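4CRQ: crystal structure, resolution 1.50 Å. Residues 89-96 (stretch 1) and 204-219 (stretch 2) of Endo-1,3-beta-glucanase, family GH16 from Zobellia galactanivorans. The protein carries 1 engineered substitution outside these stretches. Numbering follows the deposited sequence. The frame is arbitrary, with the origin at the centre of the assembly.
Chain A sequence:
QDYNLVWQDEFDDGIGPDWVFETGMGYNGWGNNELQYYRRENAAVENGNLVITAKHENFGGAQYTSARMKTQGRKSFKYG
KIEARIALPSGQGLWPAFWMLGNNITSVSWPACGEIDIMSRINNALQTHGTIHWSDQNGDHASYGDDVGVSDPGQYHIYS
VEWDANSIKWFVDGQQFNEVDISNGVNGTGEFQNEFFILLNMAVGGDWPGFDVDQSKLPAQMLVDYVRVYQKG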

# COMPACT_ATOMS: atom_id res chain seq x y z
N PRO A 89 1.51 -13.49 -2.70
CA PRO A 89 1.06 -14.58 -3.55
C PRO A 89 1.26 -14.19 -5.01
O PRO A 89 1.40 -13.00 -5.29
CB PRO A 89 -0.42 -14.68 -3.24
CG PRO A 89 -0.83 -13.27 -2.88
CD PRO A 89 0.38 -12.63 -2.24
N SER A 90 1.27 -15.13 -5.95
CA SER A 90 1.44 -14.75 -7.35
C SER A 90 0.25 -15.23 -8.17
O SER A 90 -0.26 -16.31 -7.92
CB SER A 90 2.76 -15.30 -7.90
OG SER A 90 3.88 -14.65 -7.29
N GLY A 91 -0.19 -14.42 -9.14
CA GLY A 91 -1.29 -14.85 -10.00
C GLY A 91 -1.78 -13.69 -10.81
O GLY A 91 -1.85 -12.56 -10.27
N GLN A 92 -2.13 -13.95 -12.07
CA GLN A 92 -2.67 -12.94 -12.99
C GLN A 92 -3.87 -12.29 -12.29
O GLN A 92 -4.77 -13.00 -11.81
CB GLN A 92 -3.03 -13.56 -14.37
CG GLN A 92 -3.22 -12.59 -15.52
CD GLN A 92 -1.98 -11.74 -15.81
OE1 GLN A 92 -2.12 -10.61 -16.22
NE2 GLN A 92 -0.77 -12.28 -15.58
N GLY A 93 -3.85 -10.95 -12.23
CA GLY A 93 -4.94 -10.18 -11.62
C GLY A 93 -4.63 -9.66 -10.23
O GLY A 93 -5.25 -8.68 -9.79
N LEU A 94 -3.69 -10.29 -9.51
CA LEU A 94 -3.44 -9.90 -8.10
C LEU A 94 -2.69 -8.60 -8.00
O LEU A 94 -1.71 -8.39 -8.74
CB LEU A 94 -2.72 -11.01 -7.30
CG LEU A 94 -3.54 -12.31 -7.16
CD1 LEU A 94 -2.68 -13.37 -6.49
CD2 LEU A 94 -4.87 -12.09 -6.42
N TRP A 95 -3.12 -7.72 -7.08
CA TRP A 95 -2.54 -6.39 -6.96
C TRP A 95 -2.40 -5.94 -5.52
O TRP A 95 -3.20 -5.11 -5.05
CB TRP A 95 -3.34 -5.45 -7.87
CG TRP A 95 -2.87 -4.02 -7.98
CD1 TRP A 95 -1.63 -3.48 -7.60
CD2 TRP A 95 -3.62 -2.92 -8.53
NE1 TRP A 95 -1.59 -2.14 -7.86
CE2 TRP A 95 -2.75 -1.73 -8.43
CE3 TRP A 95 -4.90 -2.78 -9.08
CZ2 TRP A 95 -3.17 -0.47 -8.88
CZ3 TRP A 95 -5.31 -1.51 -9.52
CH2 TRP A 95 -4.46 -0.38 -9.42
N PRO A 96 -1.39 -6.48 -4.83
CA PRO A 96 -1.18 -6.09 -3.44
C PRO A 96 -0.47 -4.74 -3.34
O PRO A 96 0.26 -4.33 -4.27
CB PRO A 96 -0.23 -7.20 -2.93
CG PRO A 96 0.62 -7.53 -4.15
CD PRO A 96 -0.40 -7.52 -5.26
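Stretch 2 (204-219) VGGDWPGFDVDQSKLP

A loop can be held to its neighbour by very few backbone hydrogen bonds if side chains fill the space between them, and residues 204-219 lying on residues 89-96 illustrate the point. The second stretch runs antiparallel to the first only in part: Leu 94 faces Val 204 as a non-hydrogen-bonded pair, CA to CA 5.0 Å, after which the chain leaves the sheet, passes through helical backbone angles at 207-209 and returns, so that Val 213 CA lies 4.4 Å from Gly 93 CA and Asp 214 CA 5.0 Å from Gln 92 CA. A short 3-10 segment, 215-217, then carries Lys 217 over Gly 91.

Trp 95 covers the most surface. Pro 209 packs over one face of its indole, with Pro 209 CD 3.4 Å from Trp 95 CE3, a CH-pi contact in which the polarised ring C-H meets the pi cloud. Trp 208 adds its own ring, nearly perpendicular, Trp 208 CE3 approaching Trp 95 NE1 to 3.2 Å. Gly 206 passes so near that a CB there would clash with Trp 95 CZ3.

Gln 92 and Gly 93 supply the polar anchors from a type II turn spanning Gly 91 to Leu 94. Asp 214 N donates to Gln 92 O at 2.9 Å, and Gly 205 N to Gly 93 O at 2.8 Å, almost linearly. The aliphatic part of Gln 92 also lies along the returning chain, Gln 92 CG 3.5 Å from Asp 212 O, while one water bridges Gln 92 O and Asp 214 O and another links Gln 92 N to Asp 214 OD2. Gly 93 has positive phi, and a CB would press on Val 213 CG2 and Asp 212 O. At the end of the turn, Leu 94 CD2 meets Leu 218 CD2 at 3.9 Å.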

# COMPACT_ATOMS: atom_id res chain seq x y z
N VAL A 204 -8.02 -7.13 -6.84
CA VAL A 204 -8.08 -8.13 -7.90
C VAL A 204 -8.56 -7.40 -9.16
O VAL A 204 -9.71 -6.87 -9.20
CB VAL A 204 -9.01 -9.31 -7.58
CG1 VAL A 204 -8.99 -10.34 -8.70
CG2 VAL A 204 -8.65 -9.94 -6.22
N GLY A 205 -7.71 -7.38 -10.20
CA GLY A 205 -7.98 -6.67 -11.46
C GLY A 205 -7.93 -5.16 -11.32
O GLY A 205 -7.80 -4.60 -10.22
N GLY A 206 -8.01 -4.47 -12.46
CA GLY A 206 -7.95 -3.01 -12.46
C GLY A 206 -7.14 -2.57 -13.64
O GLY A 206 -6.58 -3.42 -14.36
N ASP A 207 -7.07 -1.25 -13.83
CA ASP A 207 -6.41 -0.68 -15.02
C ASP A 207 -4.98 -1.18 -15.20
O ASP A 207 -4.59 -1.58 -16.31
CB ASP A 207 -6.48 0.85 -15.00
CG ASP A 207 -7.91 1.37 -15.02
OD1 ASP A 207 -8.80 0.71 -15.61
OD2 ASP A 207 -8.15 2.45 -14.44
N TRP A 208 -4.23 -1.16 -14.11
CA TRP A 208 -2.83 -1.57 -14.11
C TRP A 208 -2.62 -3.07 -14.32
O TRP A 208 -2.00 -3.42 -15.33
CB TRP A 208 -2.12 -1.01 -12.86
CG TRP A 208 -0.62 -1.22 -12.83
CD1 TRP A 208 0.24 -1.49 -13.91
CD2 TRP A 208 0.25 -1.16 -11.66
NE1 TRP A 208 1.55 -1.60 -13.48
CE2 TRP A 208 1.62 -1.42 -12.15
CE3 TRP A 208 0.04 -0.94 -10.30
CZ2 TRP A 208 2.72 -1.45 -11.28
CZ3 TRP A 208 1.15 -0.96 -9.44
CH2 TRP A 208 2.46 -1.21 -9.92
N PRO A 209 -3.12 -3.97 -13.40
CA PRO A 209 -2.86 -5.40 -13.62
C PRO A 209 -3.63 -5.97 -14.83
O PRO A 209 -3.22 -6.99 -15.38
CB PRO A 209 -3.33 -6.06 -12.33
CG PRO A 209 -4.42 -5.14 -11.82
CD PRO A 209 -3.94 -3.75 -12.19
N GLY A 210 -4.73 -5.32 -15.23
CA GLY A 210 -5.55 -5.81 -16.33
C GLY A 210 -6.76 -6.53 -15.76
O GLY A 210 -6.87 -6.67 -14.53
N PHE A 211 -7.63 -7.00 -16.64
CA PHE A 211 -8.93 -7.59 -16.24
C PHE A 211 -9.06 -9.11 -16.36
O PHE A 211 -10.14 -9.67 -16.16
CB PHE A 211 -10.06 -6.81 -16.98
CG PHE A 211 -9.98 -5.34 -16.71
CD1 PHE A 211 -10.42 -4.83 -15.46
CD2 PHE A 211 -9.43 -4.44 -17.66
CE1 PHE A 211 -10.33 -3.47 -15.18
CE2 PHE A 211 -9.34 -3.07 -17.37
CZ PHE A 211 -9.79 -2.59 -16.13
N ASP A 212 -7.94 -9.76 -16.66
CA ASP A 212 -7.87 -11.21 -16.69
C ASP A 212 -7.34 -11.66 -15.34
O ASP A 212 -6.33 -11.12 -14.84
CB ASP A 212 -6.99 -11.68 -17.83
CG ASP A 212 -7.50 -11.20 -19.18
OD1 ASP A 212 -8.71 -10.91 -19.31
OD2 ASP A 212 -6.72 -11.10 -20.15
N VAL A 213 -8.04 -12.62 -14.75
CA VAL A 213 -7.69 -13.15 -13.44
C VAL A 213 -7.50 -14.64 -13.53
O VAL A 213 -8.38 -15.36 -14.08
CB VAL A 213 -8.80 -12.83 -12.39
CG1 VAL A 213 -8.48 -13.41 -10.99
CG2 VAL A 213 -9.09 -11.31 -12.34
N ASP A 214 -6.37 -15.12 -13.01
CA ASP A 214 -6.15 -16.55 -12.89
C ASP A 214 -6.84 -17.02 -11.59
O ASP A 214 -6.25 -16.99 -10.49
CB ASP A 214 -4.66 -16.90 -12.91
CG ASP A 214 -4.40 -18.38 -12.76
OD1 ASP A 214 -5.36 -19.18 -12.64
OD2 ASP A 214 -3.21 -18.77 -12.77
N GLN A 215 -8.09 -17.47 -11.71
CA GLN A 215 -8.87 -17.85 -10.53
C GLN A 215 -8.32 -19.12 -9.88
O GLN A 215 -8.65 -19.38 -8.70
CB GLN A 215 -10.36 -17.97 -10.84
CG GLN A 215 -10.96 -16.72 -11.49
CD GLN A 215 -12.42 -16.89 -11.87
OE1 GLN A 215 -12.90 -18.02 -12.04
NE2 GLN A 215 -13.13 -15.77 -12.02
N SER A 216 -7.49 -19.89 -10.61
CA SER A 216 -6.87 -21.09 -10.03
C SER A 216 -5.85 -20.73 -8.92
O SER A 216 -5.45 -21.61 -8.13
CB SER A 216 -6.18 -21.98 -11.08
OG SER A 216 -4.93 -21.44 -11.49
N LYS A 217 -5.44 -19.45 -8.85
CA LYS A 217 -4.55 -18.97 -7.80
C LYS A 217 -5.32 -18.43 -6.57
O LYS A 217 -4.72 -17.95 -5.59
CB LYS A 217 -3.59 -17.91 -8.35
CG LYS A 217 -2.67 -18.39 -9.47
CD LYS A 217 -1.79 -19.58 -9.09
CE LYS A 217 -0.87 -19.91 -10.25
NZ LYS A 217 0.04 -21.05 -9.97
N LEU A 218 -6.64 -18.51 -6.61
CA LEU A 218 -7.49 -18.03 -5.51
C LEU A 218 -7.97 -19.26 -4.69
O LEU A 218 -8.28 -20.28 -5.32
CB LEU A 218 -8.67 -17.19 -6.04
CG LEU A 218 -8.26 -15.99 -6.91
CD1 LEU A 218 -9.50 -15.33 -7.51
CD2 LEU A 218 -7.44 -14.96 -6.13
N PRO A 219 -8.04 -19.19 -3.34
CA PRO A 219 -7.77 -18.03 -2.51
C PRO A 219 -6.26 -17.74 -2.46
O PRO A 219 -5.45 -18.67 -2.38
CB PRO A 219 -8.35 -18.43 -1.16
CG PRO A 219 -8.27 -19.93 -1.14
CD PRO A 219 -8.49 -20.36 -2.55
O HOH W 1 -4.69 -14.77 -9.52
O HOH W 2 -1.31 -16.66 -13.02